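Local coordinates for ribonuclease J (Methanolobus psychrophilus R15, PDB 5HAB), which probably degrades RNA from its 5' end as an exoribonuclease of the metallo-beta-lactamase family that carries a beta-CASP domain, at residues V260-T265 with G368-F373; R355-E360 with T392-K397. The protein carries 1 engineered substitution. All coordinates share one frame; numbering follows the deposited sequence.

Interaction 1: V260-T265 with G368-F373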
ATOM      1  N   VAL B 260      35.683  -1.722  -6.275  1.00 73.79           N
ATOM      2  CA  VAL B 260      34.934  -0.489  -6.080  1.00 65.88           C
ATOM      3  C   VAL B 260      34.989  -0.010  -4.631  1.00 71.59           C
ATOM      4  O   VAL B 260      34.989   1.193  -4.368  1.00 92.05           O
ATOM      5  CB  VAL B 260      33.474  -0.657  -6.540  1.00 81.37           C
ATOM      6  CG1 VAL B 260      32.762  -1.719  -5.716  1.00 58.56           C
ATOM      7  CG2 VAL B 260      32.746   0.667  -6.467  1.00 72.32           C
ATOM      8  N   GLY B 261      35.042  -0.943  -3.687  1.00 56.99           N
ATOM      9  CA  GLY B 261      34.911  -0.588  -2.286  1.00 63.81           C
ATOM     10  C   GLY B 261      33.501  -0.846  -1.789  1.00 77.90           C
ATOM     11  O   GLY B 261      32.545  -0.183  -2.203  1.00 63.47           O
ATOM     12  N   MET B 262      33.376  -1.819  -0.894  1.00 54.16           N
ATOM     13  CA  MET B 262      32.074  -2.264  -0.429  1.00 53.21           C
ATOM     14  C   MET B 262      31.977  -2.268   1.096  1.00 64.29           C
ATOM     15  O   MET B 262      32.887  -2.725   1.787  1.00 61.80           O
ATOM     16  CB  MET B 262      31.778  -3.662  -0.978  1.00 62.97           C
ATOM     17  CG  MET B 262      31.839  -3.753  -2.498  1.00 52.77           C
ATOM     18  SD  MET B 262      31.648  -5.435  -3.118  1.00 72.09           S
ATOM     19  CE  MET B 262      33.054  -6.231  -2.359  1.00 68.65           C
ATOM     20  N   ILE B 263      30.862  -1.755   1.606  1.00 59.75           N
ATOM     21  CA  ILE B 263      30.572  -1.769   3.035  1.00 48.02           C
ATOM     22  C   ILE B 263      29.386  -2.687   3.276  1.00 61.04           C
ATOM     23  O   ILE B 263      28.375  -2.572   2.588  1.00 62.21           O
ATOM     24  CB  ILE B 263      30.269  -0.355   3.562  1.00 45.33           C
ATOM     25  CG1 ILE B 263      31.512   0.528   3.496  1.00 46.69           C
ATOM     26  CG2 ILE B 263      29.724  -0.421   4.984  1.00 55.64           C
ATOM     27  CD1 ILE B 263      31.252   1.955   3.909  1.00 41.34           C
ATOM     28  N   VAL B 264      29.491  -3.595   4.241  1.00 64.30           N
ATOM     29  CA  VAL B 264      28.343  -4.426   4.597  1.00 39.52           C
ATOM     30  C   VAL B 264      27.846  -4.061   5.994  1.00 54.13           C
ATOM     31  O   VAL B 264      28.643  -3.844   6.905  1.00 49.30           O
ATOM     32  CB  VAL B 264      28.682  -5.922   4.514  1.00 45.22           C
ATOM     33  CG1 VAL B 264      27.426  -6.764   4.710  1.00 36.49           C
ATOM     34  CG2 VAL B 264      29.340  -6.243   3.184  1.00 47.98           C
ATOM     35  N   THR B 265      26.529  -3.989   6.159  1.00 58.77           N
ATOM     36  CA  THR B 265      25.948  -3.738   7.474  1.00 38.14           C
ATOM     37  C   THR B 265      24.829  -4.735   7.782  1.00 53.77           C
ATOM     38  O   THR B 265      24.045  -5.101   6.905  1.00 44.41           O
ATOM     39  CB  THR B 265      25.410  -2.303   7.593  1.00 40.17           C
ATOM     40  OG1 THR B 265      24.848  -2.105   8.898  1.00 51.27           O
ATOM     41  CG2 THR B 265      24.349  -2.028   6.530  1.00 39.56           C
ATOM     42  N   GLY B 368      29.802   5.127  -7.044  1.00 44.56           N
ATOM     43  CA  GLY B 368      30.056   3.744  -7.394  1.00 53.23           C
ATOM     44  C   GLY B 368      30.133   2.820  -6.195  1.00 49.69           C
ATOM     45  O   GLY B 368      29.824   1.636  -6.311  1.00 58.06           O
ATOM     46  N   ASP B 369      30.560   3.359  -5.052  1.00 50.49           N
ATOM     47  CA  ASP B 369      30.694   2.586  -3.812  1.00 49.50           C
ATOM     48  C   ASP B 369      29.415   1.825  -3.468  1.00 49.10           C
ATOM     49  O   ASP B 369      28.307   2.345  -3.608  1.00 49.17           O
ATOM     50  CB  ASP B 369      31.092   3.497  -2.647  1.00 51.23           C
ATOM     51  CG  ASP B 369      32.563   3.878  -2.682  1.00 62.19           C
ATOM     52  OD1 ASP B 369      33.366   3.084  -3.217  1.00 65.64           O
ATOM     53  OD2 ASP B 369      32.916   4.958  -2.159  1.00 56.90           O
ATOM     54  N   ARG B 370      29.578   0.581  -3.033  1.00 46.64           N
ATOM     55  CA  ARG B 370      28.439  -0.293  -2.799  1.00 48.70           C
ATOM     56  C   ARG B 370      28.186  -0.566  -1.299  1.00 55.49           C
ATOM     57  O   ARG B 370      29.056  -1.052  -0.572  1.00 46.62           O
ATOM     58  CB  ARG B 370      28.645  -1.590  -3.595  1.00 44.10           C
ATOM     59  CG  ARG B 370      28.442  -1.423  -5.116  1.00 50.53           C
ATOM     60  CD  ARG B 370      29.333  -2.381  -5.906  1.00 52.79           C
ATOM     61  NE  ARG B 370      29.416  -3.658  -5.219  1.00 74.79           N
ATOM     62  CZ  ARG B 370      28.741  -4.746  -5.583  1.00 80.32           C
ATOM     63  NH1 ARG B 370      27.937  -4.712  -6.646  1.00 70.92           N
ATOM     64  NH2 ARG B 370      28.872  -5.873  -4.887  1.00 53.55           N
ATOM     65  N   ILE B 371      26.987  -0.213  -0.843  1.00 39.76           N
ATOM     66  CA  ILE B 371      26.593  -0.434   0.544  1.00 43.15           C
ATOM     67  C   ILE B 371      25.500  -1.492   0.625  1.00 48.61           C
ATOM     68  O   ILE B 371      24.399  -1.309   0.105  1.00 35.91           O
ATOM     69  CB  ILE B 371      26.171   0.880   1.208  1.00 41.34           C
ATOM     70  CG1 ILE B 371      27.310   1.890   1.056  1.00 42.87           C
ATOM     71  CG2 ILE B 371      25.822   0.652   2.671  1.00 52.57           C
ATOM     72  CD1 ILE B 371      27.047   3.222   1.671  1.00 58.04           C
ATOM     73  N   ILE B 372      25.825  -2.602   1.279  1.00 41.81           N
ATOM     74  CA  ILE B 372      24.938  -3.749   1.351  1.00 37.31           C
ATOM     75  C   ILE B 372      24.286  -3.856   2.725  1.00 56.49           C
ATOM     76  O   ILE B 372      24.943  -4.173   3.719  1.00 45.03           O
ATOM     77  CB  ILE B 372      25.693  -5.048   1.018  1.00 38.58           C
ATOM     78  CG1 ILE B 372      26.243  -5.001  -0.409  1.00 47.20           C
ATOM     79  CG2 ILE B 372      24.789  -6.254   1.209  1.00 31.86           C
ATOM     80  CD1 ILE B 372      27.719  -4.693  -0.478  1.00 46.88           C
ATOM     81  N   PHE B 373      22.985  -3.589   2.763  1.00 35.72           N
ATOM     82  CA  PHE B 373      22.175  -3.788   3.953  1.00 31.49           C
ATOM     83  C   PHE B 373      21.674  -5.225   3.995  1.00 33.78           C
ATOM     84  O   PHE B 373      20.696  -5.569   3.338  1.00 28.83           O
ATOM     85  CB  PHE B 373      20.992  -2.821   3.973  1.00 34.47           C
ATOM     86  CG  PHE B 373      21.382  -1.381   4.124  1.00 45.03           C
ATOM     87  CD1 PHE B 373      21.919  -0.679   3.056  1.00 43.16           C
ATOM     88  CD2 PHE B 373      21.188  -0.720   5.323  1.00 39.27           C
ATOM     89  CE1 PHE B 373      22.273   0.649   3.189  1.00 47.36           C
ATOM     90  CE2 PHE B 373      21.536   0.611   5.463  1.00 41.16           C
ATOM     91  CZ  PHE B 373      22.080   1.296   4.394  1.00 48.29           C
TER

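Interaction 2: R355-E360 with T392-K397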
ATOM      1  N   ARG B 355      27.792   7.539  10.936  1.00 43.98           N
ATOM      2  CA  ARG B 355      28.850   8.520  11.126  1.00 51.36           C
ATOM      3  C   ARG B 355      29.609   8.711   9.817  1.00 57.09           C
ATOM      4  O   ARG B 355      30.018   9.824   9.481  1.00 54.72           O
ATOM      5  CB  ARG B 355      29.786   8.089  12.263  1.00 53.81           C
ATOM      6  CG  ARG B 355      29.338   8.604  13.631  1.00 53.59           C
ATOM      7  CD  ARG B 355      29.998   7.860  14.791  1.00 62.62           C
ATOM      8  NE  ARG B 355      31.401   7.553  14.534  1.00 64.14           N
ATOM      9  CZ  ARG B 355      32.387   8.439  14.617  1.00 73.45           C
ATOM     10  NH1 ARG B 355      32.128   9.696  14.961  1.00 62.62           N
ATOM     11  NH2 ARG B 355      33.634   8.067  14.357  1.00 60.45           N
ATOM     12  N   ILE B 356      29.782   7.621   9.073  1.00 51.39           N
ATOM     13  CA  ILE B 356      30.370   7.692   7.740  1.00 49.59           C
ATOM     14  C   ILE B 356      29.505   8.566   6.838  1.00 60.61           C
ATOM     15  O   ILE B 356      30.014   9.379   6.063  1.00 55.60           O
ATOM     16  CB  ILE B 356      30.537   6.294   7.128  1.00 60.38           C
ATOM     17  CG1 ILE B 356      31.597   5.494   7.882  1.00 52.10           C
ATOM     18  CG2 ILE B 356      30.888   6.391   5.646  1.00 50.49           C
ATOM     19  CD1 ILE B 356      31.898   4.160   7.234  1.00 40.80           C
ATOM     20  N   ALA B 357      28.190   8.405   6.957  1.00 47.91           N
ATOM     21  CA  ALA B 357      27.251   9.136   6.115  1.00 48.24           C
ATOM     22  C   ALA B 357      27.261  10.631   6.410  1.00 52.25           C
ATOM     23  O   ALA B 357      26.974  11.446   5.531  1.00 50.34           O
ATOM     24  CB  ALA B 357      25.850   8.578   6.285  1.00 45.60           C
ATOM     25  N   ASN B 358      27.596  10.994   7.643  1.00 55.28           N
ATOM     26  CA  ASN B 358      27.635  12.402   8.022  1.00 61.28           C
ATOM     27  C   ASN B 358      29.011  13.007   7.771  1.00 54.33           C
ATOM     28  O   ASN B 358      29.220  14.197   8.005  1.00 73.67           O
ATOM     29  CB  ASN B 358      27.255  12.578   9.494  1.00 70.53           C
ATOM     30  CG  ASN B 358      25.761  12.542   9.718  1.00 64.63           C
ATOM     31  OD1 ASN B 358      25.274  11.843  10.605  1.00 75.44           O
ATOM     32  ND2 ASN B 358      25.020  13.294   8.911  1.00 62.83           N
ATOM     33  N   GLY B 359      29.942  12.194   7.281  1.00 63.47           N
ATOM     34  CA  GLY B 359      31.277  12.676   6.973  1.00 59.82           C
ATOM     35  C   GLY B 359      32.126  12.917   8.207  1.00 67.45           C
ATOM     36  O   GLY B 359      33.146  13.603   8.152  1.00 72.35           O
ATOM     37  N   GLU B 360      31.696  12.349   9.328  1.00 61.59           N
ATOM     38  CA  GLU B 360      32.402  12.488  10.598  1.00 62.18           C
ATOM     39  C   GLU B 360      33.482  11.417  10.719  1.00 63.32           C
ATOM     40  O   GLU B 360      33.734  10.891  11.803  1.00 63.17           O
ATOM     41  CB  GLU B 360      31.419  12.382  11.762  1.00 54.33           C
ATOM     42  CG  GLU B 360      30.195  13.267  11.615  1.00 55.25           C
ATOM     43  CD  GLU B 360      29.124  12.940  12.632  1.00 58.69           C
ATOM     44  OE1 GLU B 360      29.108  11.793  13.125  1.00 64.43           O
ATOM     45  OE2 GLU B 360      28.292  13.822  12.930  1.00 72.71           O
ATOM     46  N   THR B 392      19.492   8.507   2.053  1.00 36.77           N
ATOM     47  CA  THR B 392      19.521   9.755   1.297  1.00 32.39           C
ATOM     48  C   THR B 392      20.920  10.367   1.319  1.00 45.80           C
ATOM     49  O   THR B 392      21.416  10.812   0.284  1.00 40.68           O
ATOM     50  CB  THR B 392      18.508  10.782   1.838  1.00 34.47           C
ATOM     51  OG1 THR B 392      17.187  10.240   1.759  1.00 48.81           O
ATOM     52  CG2 THR B 392      18.565  12.074   1.031  1.00 35.72           C
ATOM     53  N   LYS B 393      21.559  10.384   2.489  1.00 44.34           N
ATOM     54  CA  LYS B 393      22.925  10.913   2.583  1.00 48.37           C
ATOM     55  C   LYS B 393      23.918  10.081   1.764  1.00 41.17           C
ATOM     56  O   LYS B 393      24.710  10.628   0.972  1.00 50.70           O
ATOM     57  CB  LYS B 393      23.370  10.983   4.045  1.00 45.88           C
ATOM     58  CG  LYS B 393      22.615  12.027   4.853  1.00 48.10           C
ATOM     59  CD  LYS B 393      22.902  11.901   6.335  1.00 40.90           C
ATOM     60  CE  LYS B 393      21.959  12.779   7.135  1.00 63.79           C
ATOM     61  NZ  LYS B 393      22.071  12.540   8.601  1.00 64.14           N
ATOM     62  N   LEU B 394      23.855   8.762   1.937  1.00 37.55           N
ATOM     63  CA  LEU B 394      24.759   7.863   1.226  1.00 36.31           C
ATOM     64  C   LEU B 394      24.609   7.978  -0.299  1.00 43.12           C
ATOM     65  O   LEU B 394      25.599   8.005  -1.023  1.00 42.24           O
ATOM     66  CB  LEU B 394      24.522   6.422   1.675  1.00 41.11           C
ATOM     67  CG  LEU B 394      24.877   6.134   3.136  1.00 50.14           C
ATOM     68  CD1 LEU B 394      24.418   4.744   3.543  1.00 44.82           C
ATOM     69  CD2 LEU B 394      26.366   6.299   3.369  1.00 45.81           C
ATOM     70  N   LYS B 395      23.372   8.054  -0.780  1.00 37.86           N
ATOM     71  CA  LYS B 395      23.125   8.193  -2.214  1.00 48.26           C
ATOM     72  C   LYS B 395      23.543   9.574  -2.704  1.00 45.32           C
ATOM     73  O   LYS B 395      24.027   9.713  -3.824  1.00 35.12           O
ATOM     74  CB  LYS B 395      21.658   7.925  -2.565  1.00 31.30           C
ATOM     75  CG  LYS B 395      21.312   6.447  -2.641  1.00 45.95           C
ATOM     76  CD  LYS B 395      19.857   6.217  -3.037  1.00 46.67           C
ATOM     77  CE  LYS B 395      18.899   6.708  -1.966  1.00 58.60           C
ATOM     78  NZ  LYS B 395      17.498   6.268  -2.228  1.00 55.93           N
ATOM     79  N   MET B 396      23.356  10.596  -1.873  1.00 46.39           N
ATOM     80  CA  MET B 396      23.759  11.942  -2.269  1.00 55.39           C
ATOM     81  C   MET B 396      25.273  12.015  -2.363  1.00 48.90           C
ATOM     82  O   MET B 396      25.812  12.922  -2.995  1.00 48.21           O
ATOM     83  CB  MET B 396      23.242  12.999  -1.291  1.00 37.25           C
ATOM     84  CG  MET B 396      21.787  13.384  -1.499  1.00 35.71           C
ATOM     85  SD  MET B 396      21.204  14.604  -0.299  1.00 62.11           S
ATOM     86  CE  MET B 396      22.316  14.313   1.079  1.00 59.93           C
ATOM     87  N   LYS B 397      25.959  11.047  -1.761  1.00 40.97           N
ATOM     88  CA  LYS B 397      27.404  10.953  -1.965  1.00 35.44           C
ATOM     89  C   LYS B 397      27.751   9.898  -3.014  1.00 48.60           C
ATOM     90  O   LYS B 397      28.912   9.515  -3.159  1.00 47.93           O
ATOM     91  CB  LYS B 397      28.125  10.643  -0.651  1.00 54.87           C
ATOM     92  CG  LYS B 397      28.144  11.792   0.357  1.00 49.32           C
ATOM     93  CD  LYS B 397      29.204  11.561   1.430  1.00 76.62           C
ATOM     94  CE  LYS B 397      29.225  12.677   2.466  1.00 74.93           C
ATOM     95  NZ  LYS B 397      27.995  12.670   3.305  1.00 79.32           N
TER

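Interaction 1: V260-T265 with G368-F373
Met262 to Thr265 pair with Arg370 to Phe373 as two neighbouring parallel strands in the six-stranded parallel sheet of the beta-CASP domain, their axes 4.8 Å apart. Four backbone hydrogen bonds join them. Arg370 N reaches Gly261 O at 3.2 Å, Ile263 donates from N to Arg370 O and accepts from Ile372 N at its O, and Thr265 N closes on Ile372 O at 2.9 Å. Ile263 thus uses both its N-H and its C=O toward the same neighbour, as parallel pairing requires.

At the start of the strands a thioether meets a guanidinium. Met262 and Arg370 run side by side, pointing the same way, and the sulfur comes to the guanidinium edge, where NE and NH2 each give Met262 SD a weak hydrogen bond, NH2 at 3.3 Å. Arg370 NH2 also bonds to Val251 O, while Asp369 OD2 turns to Lys335 and Glu366 N.

Apolar packing splits over the two faces of the sheet. Beside Met262 and Val264, Ile372 lies under helix 241-253, its CD1 4.2 Å from Met262 CB. Ile263, Thr265, Ile371 and Phe373 share the other face. There Thr265 OG1 stands anti to the backbone N (chi1 180°) and bonds to Met342 O, which puts CG2 over the Phe373 ring, 4.0 Å from its centroid and offset toward the rim.

Interaction 2: R355-E360 with T392-K397
The backbones of Ala357 and Leu394 come within 5.6 Å, CA to CA, where the last turn of helix 352-357 meets the C-terminal end of helix 381-396. The first of these helices stops in a Schellman motif: Gly359 takes a positive phi of 75°, its N bonds back to Ile356 O, and Glu360 N bonds to Arg355 O.

That ending has a side-chain partner. Lys397, just past the other helix, sends its chain across to Ala357 O, and NZ makes a 2.7 Å hydrogen bond from above the carbonyl plane, 37° out of it. The chain runs extended as far as CE and bends at its last torsion (chi4 68°), which swings the ammonium onto the oxygen. Beneath this, Ala357 CB packs on the CD2 branch of Leu394 at 3.7 Å. Lys393 CB lies 4.1 Å from Ala357 CB; beyond it the lysine stretches out past Asn358 to bond with Ile64 O of the third subunit, whose His65 packs on both residues.

Both helices lie on one face of the parallel sheet, against strands 262-266 and 370-374, with the loop residue Phe363 beside Ile356.

How the interactions relate
The two contacts are centred 13 Å apart and form successive layers of one alpha/beta unit: interaction 1 joins two adjacent inner strands of the parallel sheet, and interaction 2 joins two helices lying on it. Their segments alternate along the chain, in the order strand 262-266, helix 352-357, strand 370-374, helix 381-396. Side chains connect the layers directly, with Ile371 CD1 3.6 Å from Leu394 CD1 and Ile263 CD1 4.0 Å from Ile356 CD1. Helix 352-357 reaches both strands of the pair, through Ile356 and Leu353, while helix 381-396 packs on strand 370-374. Together they build part of the beta-CASP domain close to bound RNA, with nearest atoms about 7 Å and 6 Å from it.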